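Local coordinates for DR2417 (Deinococcus radiodurans, PDB 4XWW), which acts as an RNase J of the metallo-beta-lactamase superfamily, a 5'-3' RNA exonuclease, and is probably involved in rRNA maturation and possibly in mRNA decay, at residues I233-T244 with I332-S343; A319-G327 with L356-I364. One frame throughout, in Å; residues are numbered along the deposited sequence.

Interaction 1. Residues I233-T244 with I332-S343; sequences IKGCRGRVFLTT and IALRRGDTVILS
Five backbone hydrogen bonds, starting with Thr339 N to Arg239 O and finishing with Ser343 N to Thr243 O, join the parallel strands 240-243 and 339-342. Beyond them Thr244 OG1 donates to Ser343 O (2.9 Å). At the N-terminal ends of the strands Arg239 grips Asp338 side-on, NE to OD1 at 3.0 Å and NH2 to OD2 at 2.8 Å; both oxygens are met on syn sides, with the guanidinium tilted out of the carboxylate plane, NE (34°) more than NH2. A bend at chi3 (-61°) brings it there. Arg239 NH2 also reaches Ala333 O (2.9 Å). Arginine suits this place: its NE/NH2 edge matches the carboxylate and its flat faces take partners, the Arg335 guanidinium stacked on one, planes 12° apart, and Phe241 CZ on the other. Asp338, and Asp303 bonded to Arg335, probably offset the like charges. Leu334 CD2 makes a CH-pi contact over the Phe241 ring, 3.7 Å from its centroid. Ile341 CD1 meets Ile233 CG1 at 3.8 Å and Val240 CG1. Within the five-stranded parallel beta-CASP sheet, strand 306-310 flanks 240-243, helix 249-261 packs on Leu242, and helices 320-326 and 351-364 cover the face carrying Thr243 and Leu342.

Interaction 2. Residues A319-G327 with L356-I364; sequences AVLGRLAFG and LIVNRLYEI. With nucleotides of chain C.
Leu356 CD2 meets the edge of the Phe326 ring, 3.4 Å from CZ, while Leu356 CD1 lies over one face of the Arg360 guanidinium. The helices belong to successive beta-alpha-beta crossovers of the beta-CASP domain, both on the same face of its parallel sheet; their axes approach to 8.9 Å at 42°. Ring and guanidinium stand almost perpendicular (88°), and Arg360 CG touches Phe326 CE1 obliquely at 3.9 Å. Across the short helix, the U7 sugar of chain C lies over a face of the Arg323 guanidinium, though the fine detail there is doubtful. At the centre is one knob-into-hole contact: Ile357 sits among Leu321, Gly322, Ala325 and Phe326. With chi1 at -76°, CG2 is anti to the backbone N and meets Ala325 CB at 3.8 Å, while CD1 rests 3.8 Å from Gly322 CA. Glycine and alanine suit these sites because they let the branched knob come close; Leu361 CD2 adds to the cover of Ala325. Gly327, with positive phi, ends the helix in a Schellman motif. On the longer helix, Asn359 and Tyr362 bond Arg407 and Asn411, respectively, of the second subunit. Within that helix, Arg360 NH1 forms a salt bridge with Glu363 OE1 at 2.9 Å.

Interactions 1 and 2, with centres about 12 Å apart, are two layers of one beta-CASP core, the strand pair in the sheet and the helix pair packed on one of its faces. Leu342 joins them, its CD2 meeting Leu321 CD2 at 3.5 Å, while Leu334 CD1 packs on Leu361 CD2 at 3.4 Å. Interaction 2 touches the RNA: Ala319 CB, at the N-cap of helix 320-326, is 3.3 Å from O3' of U5 of chain C, and the helix start could favour the nearby U6 phosphate. The nearest atom of interaction 1 is about 5 Å from the RNA; its Thr244 side chain lies about 13 Å from a zinc ion and about 5 Å from that of UMP-binding Phe245.

Interaction 1. Residues I233-T244 with I332-S343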
loop_
_atom_site.group_PDB
_atom_site.type_symbol
_atom_site.label_atom_id
_atom_site.label_comp_id
_atom_site.label_asym_id
_atom_site.label_seq_id
_atom_site.Cartn_x
_atom_site.Cartn_y
_atom_site.Cartn_z
ATOM N N ILE A 233 15.633 -24.841 -5.536
ATOM C CA ILE A 233 17.043 -24.499 -5.690
ATOM C C ILE A 233 17.794 -25.612 -6.419
ATOM O O ILE A 233 18.636 -25.333 -7.282
ATOM C CB ILE A 233 17.648 -24.151 -4.308
ATOM C CG1 ILE A 233 17.035 -22.806 -3.872
ATOM C CG2 ILE A 233 19.186 -24.109 -4.351
ATOM C CD1 ILE A 233 17.298 -22.400 -2.440
ATOM N N LYS A 234 17.455 -26.865 -6.123
ATOM C CA LYS A 234 18.064 -28.005 -6.814
ATOM C C LYS A 234 17.882 -27.881 -8.322
ATOM O O LYS A 234 18.751 -28.281 -9.106
ATOM C CB LYS A 234 17.457 -29.312 -6.313
ATOM C CG LYS A 234 18.000 -30.553 -6.985
ATOM C CD LYS A 234 17.416 -31.788 -6.328
ATOM C CE LYS A 234 17.927 -33.054 -6.992
ATOM N NZ LYS A 234 17.308 -34.263 -6.379
ATOM N N GLY A 235 16.764 -27.289 -8.721
ATOM C CA GLY A 235 16.450 -27.102 -10.125
ATOM C C GLY A 235 16.995 -25.841 -10.782
ATOM O O GLY A 235 16.856 -25.671 -12.010
ATOM N N CYS A 236 17.610 -24.952 -10.002
ATOM C CA CYS A 236 18.143 -23.699 -10.563
ATOM C C CYS A 236 19.451 -23.909 -11.302
ATOM O O CYS A 236 20.394 -24.469 -10.757
ATOM C CB CYS A 236 18.329 -22.651 -9.473
ATOM S SG CYS A 236 16.749 -22.071 -8.828
ATOM N N ARG A 237 19.481 -23.462 -12.562
ATOM C CA ARG A 237 20.591 -23.709 -13.468
ATOM C C ARG A 237 21.783 -22.816 -13.155
ATOM O O ARG A 237 22.935 -23.186 -13.413
ATOM C CB ARG A 237 20.130 -23.488 -14.919
ATOM C CG ARG A 237 21.131 -23.854 -15.993
ATOM C CD ARG A 237 20.568 -23.505 -17.371
ATOM N NE ARG A 237 21.547 -23.695 -18.437
ATOM C CZ ARG A 237 21.357 -24.474 -19.497
ATOM N NH1 ARG A 237 20.218 -25.142 -19.634
ATOM N NH2 ARG A 237 22.301 -24.582 -20.423
ATOM N N GLY A 238 21.506 -21.638 -12.597
ATOM C CA GLY A 238 22.553 -20.649 -12.405
ATOM C C GLY A 238 22.661 -20.181 -10.961
ATOM O O GLY A 238 22.395 -20.933 -10.025
ATOM N N ARG A 239 23.050 -18.923 -10.781
ATOM C CA ARG A 239 23.151 -18.334 -9.447
ATOM C C ARG A 239 21.771 -18.223 -8.782
ATOM O O ARG A 239 20.753 -18.047 -9.457
ATOM C CB ARG A 239 23.804 -16.948 -9.520
ATOM C CG ARG A 239 25.213 -16.932 -10.033
ATOM C CD ARG A 239 25.863 -15.569 -9.796
ATOM N NE ARG A 239 25.127 -14.520 -10.498
ATOM C CZ ARG A 239 25.540 -13.264 -10.630
ATOM N NH1 ARG A 239 26.702 -12.888 -10.120
ATOM N NH2 ARG A 239 24.791 -12.382 -11.280
ATOM N N VAL A 240 21.738 -18.311 -7.460
ATOM C CA VAL A 240 20.511 -18.103 -6.693
ATOM C C VAL A 240 20.738 -16.967 -5.707
ATOM O O VAL A 240 21.738 -16.955 -4.968
ATOM C CB VAL A 240 20.062 -19.378 -5.928
ATOM C CG1 VAL A 240 18.825 -19.114 -5.054
ATOM C CG2 VAL A 240 19.834 -20.539 -6.878
ATOM N N PHE A 241 19.805 -16.024 -5.707
ATOM C CA PHE A 241 19.709 -14.982 -4.699
ATOM C C PHE A 241 18.425 -15.196 -3.942
ATOM O O PHE A 241 17.369 -15.424 -4.536
ATOM C CB PHE A 241 19.723 -13.580 -5.320
ATOM C CG PHE A 241 20.941 -13.276 -6.154
ATOM C CD1 PHE A 241 21.099 -13.840 -7.414
ATOM C CD2 PHE A 241 21.913 -12.402 -5.697
ATOM C CE1 PHE A 241 22.228 -13.555 -8.189
ATOM C CE2 PHE A 241 23.028 -12.101 -6.463
ATOM C CZ PHE A 241 23.193 -12.685 -7.707
ATOM N N LEU A 242 18.497 -15.134 -2.619
ATOM C CA LEU A 242 17.307 -15.309 -1.813
ATOM C C LEU A 242 17.253 -14.210 -0.753
ATOM O O LEU A 242 18.275 -13.870 -0.183
ATOM C CB LEU A 242 17.305 -16.701 -1.155
ATOM C CG LEU A 242 16.107 -17.047 -0.274
ATOM C CD1 LEU A 242 15.849 -18.558 -0.339
ATOM C CD2 LEU A 242 16.339 -16.612 1.194
ATOM N N THR A 243 16.065 -13.661 -0.515
ATOM C CA THR A 243 15.868 -12.688 0.564
ATOM C C THR A 243 14.789 -13.164 1.492
ATOM O O THR A 243 13.845 -13.843 1.089
ATOM C CB THR A 243 15.506 -11.278 0.019
ATOM O OG1 THR A 243 15.468 -10.334 1.096
ATOM C CG2 THR A 243 14.135 -11.287 -0.676
ATOM N N THR A 244 14.966 -12.856 2.779
ATOM C CA THR A 244 13.992 -13.157 3.798
ATOM C C THR A 244 14.310 -12.159 4.921
ATOM O O THR A 244 15.224 -11.350 4.766
ATOM C CB THR A 244 14.105 -14.627 4.251
ATOM O OG1 THR A 244 13.004 -14.981 5.082
ATOM C CG2 THR A 244 15.423 -14.857 4.974
ATOM N N ILE A 332 27.968 -6.598 -7.323
ATOM C CA ILE A 332 27.218 -7.676 -7.945
ATOM C C ILE A 332 26.235 -7.104 -8.974
ATOM O O ILE A 332 25.592 -6.080 -8.742
ATOM C CB ILE A 332 26.449 -8.520 -6.894
ATOM C CG1 ILE A 332 27.378 -9.010 -5.779
ATOM C CG2 ILE A 332 25.752 -9.699 -7.553
ATOM C CD1 ILE A 332 26.620 -9.505 -4.537
ATOM N N ALA A 333 26.113 -7.778 -10.109
ATOM C CA ALA A 333 25.138 -7.395 -11.120
ATOM C C ALA A 333 24.271 -8.578 -11.542
ATOM O O ALA A 333 24.787 -9.606 -11.969
ATOM C CB ALA A 333 25.845 -6.802 -12.328
ATOM N N LEU A 334 22.951 -8.423 -11.423
ATOM C CA LEU A 334 22.016 -9.451 -11.873
ATOM C C LEU A 334 22.060 -9.616 -13.390
ATOM O O LEU A 334 22.431 -8.687 -14.115
ATOM C CB LEU A 334 20.591 -9.112 -11.435
ATOM C CG LEU A 334 20.360 -9.134 -9.918
ATOM C CD1 LEU A 334 18.898 -8.962 -9.593
ATOM C CD2 LEU A 334 20.874 -10.419 -9.302
ATOM N N ARG A 335 21.681 -10.801 -13.864
ATOM C CA ARG A 335 21.628 -11.077 -15.305
ATOM C C ARG A 335 20.639 -12.202 -15.609
ATOM O O ARG A 335 20.268 -12.975 -14.711
ATOM C CB ARG A 335 23.022 -11.432 -15.845
ATOM C CG ARG A 335 23.811 -12.442 -15.008
ATOM C CD ARG A 335 25.150 -12.788 -15.686
ATOM N NE ARG A 335 26.194 -13.167 -14.728
ATOM C CZ ARG A 335 26.406 -14.405 -14.292
ATOM N NH1 ARG A 335 25.646 -15.405 -14.718
ATOM N NH2 ARG A 335 27.390 -14.652 -13.438
ATOM N N ARG A 336 20.219 -12.297 -16.870
ATOM C CA ARG A 336 19.363 -13.401 -17.301
ATOM C C ARG A 336 19.997 -14.726 -16.936
ATOM O O ARG A 336 21.159 -14.947 -17.244
ATOM C CB ARG A 336 19.130 -13.369 -18.805
ATOM C CG ARG A 336 17.886 -12.666 -19.222
ATOM C CD ARG A 336 17.775 -12.518 -20.734
ATOM N NE ARG A 336 17.427 -11.137 -21.039
ATOM C CZ ARG A 336 16.213 -10.636 -20.860
ATOM N NH1 ARG A 336 15.240 -11.413 -20.408
ATOM N NH2 ARG A 336 15.968 -9.366 -21.150
ATOM N N GLY A 337 19.229 -15.608 -16.305
ATOM C CA GLY A 337 19.757 -16.879 -15.853
ATOM C C GLY A 337 19.803 -16.959 -14.338
ATOM O O GLY A 337 19.682 -18.041 -13.772
ATOM N N ASP A 338 19.992 -15.816 -13.683
ATOM C CA ASP A 338 19.870 -15.746 -12.222
ATOM C C ASP A 338 18.463 -16.087 -11.756
ATOM O O ASP A 338 17.477 -15.809 -12.446
ATOM C CB ASP A 338 20.230 -14.344 -11.693
ATOM C CG ASP A 338 21.721 -14.021 -11.813
ATOM O OD1 ASP A 338 22.531 -14.964 -11.897
ATOM O OD2 ASP A 338 22.091 -12.824 -11.861
ATOM N N THR A 339 18.377 -16.662 -10.559
ATOM C CA THR A 339 17.103 -16.876 -9.887
ATOM C C THR A 339 17.046 -16.025 -8.628
ATOM O O THR A 339 17.967 -16.063 -7.808
ATOM C CB THR A 339 16.897 -18.368 -9.535
ATOM O OG1 THR A 339 16.966 -19.143 -10.745
ATOM C CG2 THR A 339 15.542 -18.593 -8.884
ATOM N N VAL A 340 15.969 -15.258 -8.473
ATOM C CA VAL A 340 15.760 -14.511 -7.231
ATOM C C VAL A 340 14.531 -15.037 -6.514
ATOM O O VAL A 340 13.442 -15.129 -7.091
ATOM C CB VAL A 340 15.619 -13.009 -7.474
ATOM C CG1 VAL A 340 15.193 -12.290 -6.155
ATOM C CG2 VAL A 340 16.930 -12.470 -7.987
ATOM N N ILE A 341 14.717 -15.427 -5.253
ATOM C CA ILE A 341 13.624 -15.965 -4.454
ATOM C C ILE A 341 13.268 -14.986 -3.342
ATOM O O ILE A 341 14.125 -14.623 -2.525
ATOM C CB ILE A 341 13.994 -17.322 -3.817
ATOM C CG1 ILE A 341 14.359 -18.372 -4.875
ATOM C CG2 ILE A 341 12.870 -17.826 -2.894
ATOM C CD1 ILE A 341 15.086 -19.603 -4.271
ATOM N N LEU A 342 12.002 -14.583 -3.301
ATOM C CA LEU A 342 11.486 -13.778 -2.194
ATOM C C LEU A 342 10.844 -14.709 -1.174
ATOM O O LEU A 342 9.693 -15.106 -1.330
ATOM C CB LEU A 342 10.469 -12.736 -2.693
ATOM C CG LEU A 342 10.923 -11.901 -3.890
ATOM C CD1 LEU A 342 9.889 -10.802 -4.265
ATOM C CD2 LEU A 342 12.266 -11.293 -3.654
ATOM N N SER A 343 11.614 -15.093 -0.155
ATOM C CA SER A 343 11.135 -15.998 0.890
ATOM C C SER A 343 10.464 -15.163 1.976
ATOM O O SER A 343 10.962 -15.065 3.095
ATOM C CB SER A 343 12.293 -16.831 1.451
ATOM O OG SER A 343 11.840 -17.873 2.309
HETATM O O HOH W 1 19.567 -19.552 -11.565
HETATM O O HOH W 2 23.230 -17.261 -13.114
HETATM O O HOH W 3 27.798 -10.227 -10.737
#

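Interaction 2. Residues A319-G327 with L356-I364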
loop_
_atom_site.group_PDB
_atom_site.type_symbol
_atom_site.label_atom_id
_atom_site.label_comp_id
_atom_site.label_asym_id
_atom_site.label_seq_id
_atom_site.Cartn_x
_atom_site.Cartn_y
_atom_site.Cartn_z
ATOM N N ALA A 319 18.451 -1.603 0.549
ATOM C CA ALA A 319 18.924 -2.910 0.983
ATOM C C ALA A 319 19.495 -3.624 -0.229
ATOM O O ALA A 319 19.472 -3.087 -1.338
ATOM C CB ALA A 319 17.813 -3.726 1.626
ATOM N N VAL A 320 20.003 -4.832 -0.027
ATOM C CA VAL A 320 20.768 -5.482 -1.085
ATOM C C VAL A 320 19.898 -5.846 -2.285
ATOM O O VAL A 320 20.247 -5.510 -3.426
ATOM C CB VAL A 320 21.505 -6.735 -0.541
ATOM C CG1 VAL A 320 22.060 -7.570 -1.685
ATOM C CG2 VAL A 320 22.619 -6.286 0.367
ATOM N N LEU A 321 18.766 -6.495 -2.045
ATOM C CA LEU A 321 17.890 -6.843 -3.146
ATOM C C LEU A 321 17.481 -5.582 -3.937
ATOM O O LEU A 321 17.519 -5.578 -5.166
ATOM C CB LEU A 321 16.665 -7.590 -2.655
ATOM C CG LEU A 321 15.761 -8.017 -3.807
ATOM C CD1 LEU A 321 16.477 -8.972 -4.768
ATOM C CD2 LEU A 321 14.512 -8.630 -3.237
ATOM N N GLY A 322 17.110 -4.513 -3.234
ATOM C CA GLY A 322 16.802 -3.254 -3.900
ATOM C C GLY A 322 17.896 -2.758 -4.813
ATOM O O GLY A 322 17.646 -2.383 -5.964
ATOM N N ARG A 323 19.128 -2.767 -4.329
ATOM C CA ARG A 323 20.213 -2.291 -5.159
ATOM C C ARG A 323 20.469 -3.230 -6.342
ATOM O O ARG A 323 20.754 -2.765 -7.443
ATOM C CB ARG A 323 21.470 -2.094 -4.325
ATOM C CG ARG A 323 21.226 -1.142 -3.172
ATOM C CD ARG A 323 22.492 -0.485 -2.711
ATOM N NE ARG A 323 23.538 -1.455 -2.410
ATOM C CZ ARG A 323 23.645 -2.112 -1.258
ATOM N NH1 ARG A 323 22.756 -1.915 -0.292
ATOM N NH2 ARG A 323 24.641 -2.967 -1.074
ATOM N N LEU A 324 20.353 -4.537 -6.125
ATOM C CA LEU A 324 20.464 -5.500 -7.226
ATOM C C LEU A 324 19.398 -5.248 -8.295
ATOM O O LEU A 324 19.709 -5.245 -9.495
ATOM C CB LEU A 324 20.351 -6.939 -6.693
ATOM C CG LEU A 324 21.519 -7.426 -5.843
ATOM C CD1 LEU A 324 21.187 -8.768 -5.226
ATOM C CD2 LEU A 324 22.751 -7.520 -6.703
ATOM N N ALA A 325 18.162 -5.017 -7.848
ATOM C CA ALA A 325 17.013 -4.832 -8.732
ATOM C C ALA A 325 17.150 -3.553 -9.546
ATOM O O ALA A 325 16.701 -3.479 -10.691
ATOM C CB ALA A 325 15.720 -4.814 -7.933
ATOM N N PHE A 326 17.762 -2.536 -8.948
ATOM C CA PHE A 326 17.864 -1.255 -9.637
ATOM C C PHE A 326 19.184 -1.083 -10.372
ATOM O O PHE A 326 19.419 -0.050 -11.001
ATOM C CB PHE A 326 17.643 -0.112 -8.648
ATOM C CG PHE A 326 16.215 0.000 -8.192
ATOM C CD1 PHE A 326 15.235 0.453 -9.059
ATOM C CD2 PHE A 326 15.845 -0.370 -6.911
ATOM C CE1 PHE A 326 13.920 0.545 -8.655
ATOM C CE2 PHE A 326 14.536 -0.283 -6.500
ATOM C CZ PHE A 326 13.572 0.179 -7.373
ATOM N N GLY A 327 20.036 -2.099 -10.303
ATOM C CA GLY A 327 21.306 -2.075 -11.008
ATOM C C GLY A 327 22.346 -1.172 -10.374
ATOM O O GLY A 327 23.244 -0.683 -11.049
ATOM N N LEU A 356 7.536 -3.116 -6.939
ATOM C CA LEU A 356 8.426 -2.315 -7.756
ATOM C C LEU A 356 9.665 -3.148 -8.044
ATOM O O LEU A 356 10.165 -3.187 -9.167
ATOM C CB LEU A 356 8.805 -1.012 -7.053
ATOM C CG LEU A 356 9.930 -0.215 -7.710
ATOM C CD1 LEU A 356 9.526 0.180 -9.123
ATOM C CD2 LEU A 356 10.263 1.011 -6.881
ATOM N N ILE A 357 10.136 -3.836 -7.012
ATOM C CA ILE A 357 11.331 -4.649 -7.146
ATOM C C ILE A 357 11.043 -5.857 -8.021
ATOM O O ILE A 357 11.866 -6.207 -8.874
ATOM C CB ILE A 357 11.867 -5.083 -5.773
ATOM C CG1 ILE A 357 12.567 -3.881 -5.140
ATOM C CG2 ILE A 357 12.839 -6.252 -5.924
ATOM C CD1 ILE A 357 13.081 -4.124 -3.745
ATOM N N VAL A 358 9.873 -6.461 -7.843
ATOM C CA VAL A 358 9.526 -7.633 -8.641
ATOM C C VAL A 358 9.515 -7.287 -10.130
ATOM O O VAL A 358 10.094 -8.005 -10.949
ATOM C CB VAL A 358 8.175 -8.225 -8.202
ATOM C CG1 VAL A 358 7.644 -9.223 -9.255
ATOM C CG2 VAL A 358 8.354 -8.915 -6.845
ATOM N N ASN A 359 8.878 -6.179 -10.500
ATOM C CA ASN A 359 8.865 -5.805 -11.910
ATOM C C ASN A 359 10.255 -5.487 -12.465
ATOM O O ASN A 359 10.545 -5.800 -13.621
ATOM C CB ASN A 359 7.912 -4.621 -12.147
ATOM C CG ASN A 359 6.472 -5.071 -12.250
ATOM O OD1 ASN A 359 6.161 -5.958 -13.028
ATOM N ND2 ASN A 359 5.602 -4.515 -11.419
ATOM N N ARG A 360 11.123 -4.883 -11.658
ATOM C CA ARG A 360 12.477 -4.629 -12.132
ATOM C C ARG A 360 13.238 -5.937 -12.335
ATOM O O ARG A 360 14.011 -6.053 -13.296
ATOM C CB ARG A 360 13.252 -3.720 -11.176
ATOM C CG ARG A 360 12.688 -2.299 -11.050
ATOM C CD ARG A 360 12.982 -1.445 -12.260
ATOM N NE ARG A 360 12.110 -0.272 -12.303
ATOM C CZ ARG A 360 10.897 -0.262 -12.851
ATOM N NH1 ARG A 360 10.407 -1.365 -13.405
ATOM N NH2 ARG A 360 10.168 0.849 -12.844
ATOM N N LEU A 361 13.047 -6.894 -11.425
ATOM C CA LEU A 361 13.660 -8.206 -11.590
ATOM C C LEU A 361 13.197 -8.857 -12.896
ATOM O O LEU A 361 14.023 -9.360 -13.654
ATOM C CB LEU A 361 13.347 -9.110 -10.392
ATOM C CG LEU A 361 13.961 -8.614 -9.093
ATOM C CD1 LEU A 361 13.406 -9.418 -7.885
ATOM C CD2 LEU A 361 15.494 -8.699 -9.151
ATOM N N TYR A 362 11.891 -8.813 -13.179
ATOM C CA TYR A 362 11.375 -9.381 -14.425
ATOM C C TYR A 362 11.998 -8.706 -15.643
ATOM O O TYR A 362 12.293 -9.364 -16.639
ATOM C CB TYR A 362 9.836 -9.273 -14.512
ATOM C CG TYR A 362 9.096 -10.418 -13.866
ATOM C CD1 TYR A 362 8.956 -11.643 -14.517
ATOM C CD2 TYR A 362 8.547 -10.283 -12.597
ATOM C CE1 TYR A 362 8.279 -12.694 -13.935
ATOM C CE2 TYR A 362 7.873 -11.339 -11.996
ATOM C CZ TYR A 362 7.746 -12.536 -12.667
ATOM O OH TYR A 362 7.074 -13.570 -12.066
ATOM N N GLU A 363 12.203 -7.394 -15.569
ATOM C CA GLU A 363 12.751 -6.683 -16.712
ATOM C C GLU A 363 14.224 -7.012 -16.931
ATOM O O GLU A 363 14.698 -7.000 -18.073
ATOM C CB GLU A 363 12.529 -5.173 -16.560
ATOM C CG GLU A 363 11.055 -4.811 -16.704
ATOM C CD GLU A 363 10.810 -3.329 -16.867
ATOM O OE1 GLU A 363 11.123 -2.576 -15.923
ATOM O OE2 GLU A 363 10.298 -2.928 -17.939
ATOM N N ILE A 364 14.942 -7.332 -15.851
ATOM C CA ILE A 364 16.335 -7.749 -16.008
ATOM C C ILE A 364 16.359 -9.106 -16.700
ATOM O O ILE A 364 17.248 -9.384 -17.519
ATOM C CB ILE A 364 17.072 -7.813 -14.649
ATOM C CG1 ILE A 364 17.296 -6.398 -14.107
ATOM C CG2 ILE A 364 18.431 -8.521 -14.788
ATOM C CD1 ILE A 364 17.868 -6.357 -12.686
ATOM P P U C 7 24.899 0.271 4.180
ATOM O OP1 U C 7 24.937 -1.210 4.218
ATOM O OP2 U C 7 25.490 1.046 5.296
ATOM O "O5'" U C 7 25.565 0.767 2.822
ATOM C "C5'" U C 7 25.221 0.160 1.565
ATOM C "C4'" U C 7 25.048 1.220 0.503
ATOM O "O4'" U C 7 26.088 2.227 0.654
ATOM C "C3'" U C 7 25.165 0.724 -0.933
ATOM O "O3'" U C 7 24.366 1.522 -1.799
ATOM C "C2'" U C 7 26.645 0.930 -1.227
ATOM O "O2'" U C 7 26.926 1.048 -2.606
ATOM C "C1'" U C 7 26.909 2.248 -0.502
ATOM N N1 U C 7 28.313 2.446 -0.096
ATOM C C2 U C 7 29.292 2.165 -1.031
ATOM O O2 U C 7 29.042 1.761 -2.153
ATOM N N3 U C 7 30.578 2.377 -0.599
ATOM C C4 U C 7 30.980 2.833 0.637
ATOM O O4 U C 7 32.183 2.969 0.872
ATOM C C5 U C 7 29.911 3.106 1.546
ATOM C C6 U C 7 28.645 2.914 1.157
ATOM P P U C 6 20.630 -3.636 4.851
ATOM O OP1 U C 6 21.224 -4.150 3.588
ATOM O OP2 U C 6 20.918 -4.298 6.155
ATOM O "O5'" U C 6 21.063 -2.109 5.024
ATOM C "C5'" U C 6 20.730 -1.124 4.059
ATOM C "C4'" U C 6 21.038 0.260 4.571
ATOM O "O4'" U C 6 20.216 0.546 5.734
ATOM C "C3'" U C 6 22.460 0.470 5.065
ATOM O "O3'" U C 6 23.380 0.722 4.020
ATOM C "C2'" U C 6 22.307 1.620 6.051
ATOM O "O2'" U C 6 22.180 2.857 5.366
ATOM C "C1'" U C 6 20.959 1.284 6.684
ATOM N N1 U C 6 21.116 0.469 7.916
ATOM C C2 U C 6 21.305 1.146 9.107
ATOM O O2 U C 6 21.338 2.363 9.177
ATOM N N3 U C 6 21.449 0.347 10.218
ATOM C C4 U C 6 21.430 -1.033 10.263
ATOM O O4 U C 6 21.576 -1.610 11.344
ATOM C C5 U C 6 21.234 -1.661 8.992
ATOM C C6 U C 6 21.090 -0.907 7.897
ATOM P P U C 5 15.637 -6.733 8.002
ATOM O OP1 U C 5 14.379 -6.832 7.228
ATOM O OP2 U C 5 16.604 -7.848 7.970
ATOM O "O5'" U C 5 16.399 -5.414 7.544
ATOM C "C5'" U C 5 16.880 -5.304 6.197
ATOM C "C4'" U C 5 16.887 -3.865 5.746
ATOM O "O4'" U C 5 16.082 -3.047 6.638
ATOM C "C3'" U C 5 18.239 -3.176 5.767
ATOM O "O3'" U C 5 19.052 -3.548 4.664
ATOM C "C2'" U C 5 17.827 -1.712 5.754
ATOM O "O2'" U C 5 17.405 -1.271 4.483
ATOM C "C1'" U C 5 16.637 -1.742 6.714
ATOM N N1 U C 5 17.038 -1.478 8.103
ATOM C C2 U C 5 17.188 -0.158 8.480
ATOM O O2 U C 5 16.980 0.773 7.722
ATOM N N3 U C 5 17.578 0.028 9.781
ATOM C C4 U C 5 17.841 -0.942 10.723
ATOM O O4 U C 5 18.184 -0.609 11.858
ATOM C C5 U C 5 17.675 -2.284 10.253
ATOM C C6 U C 5 17.296 -2.501 8.988
#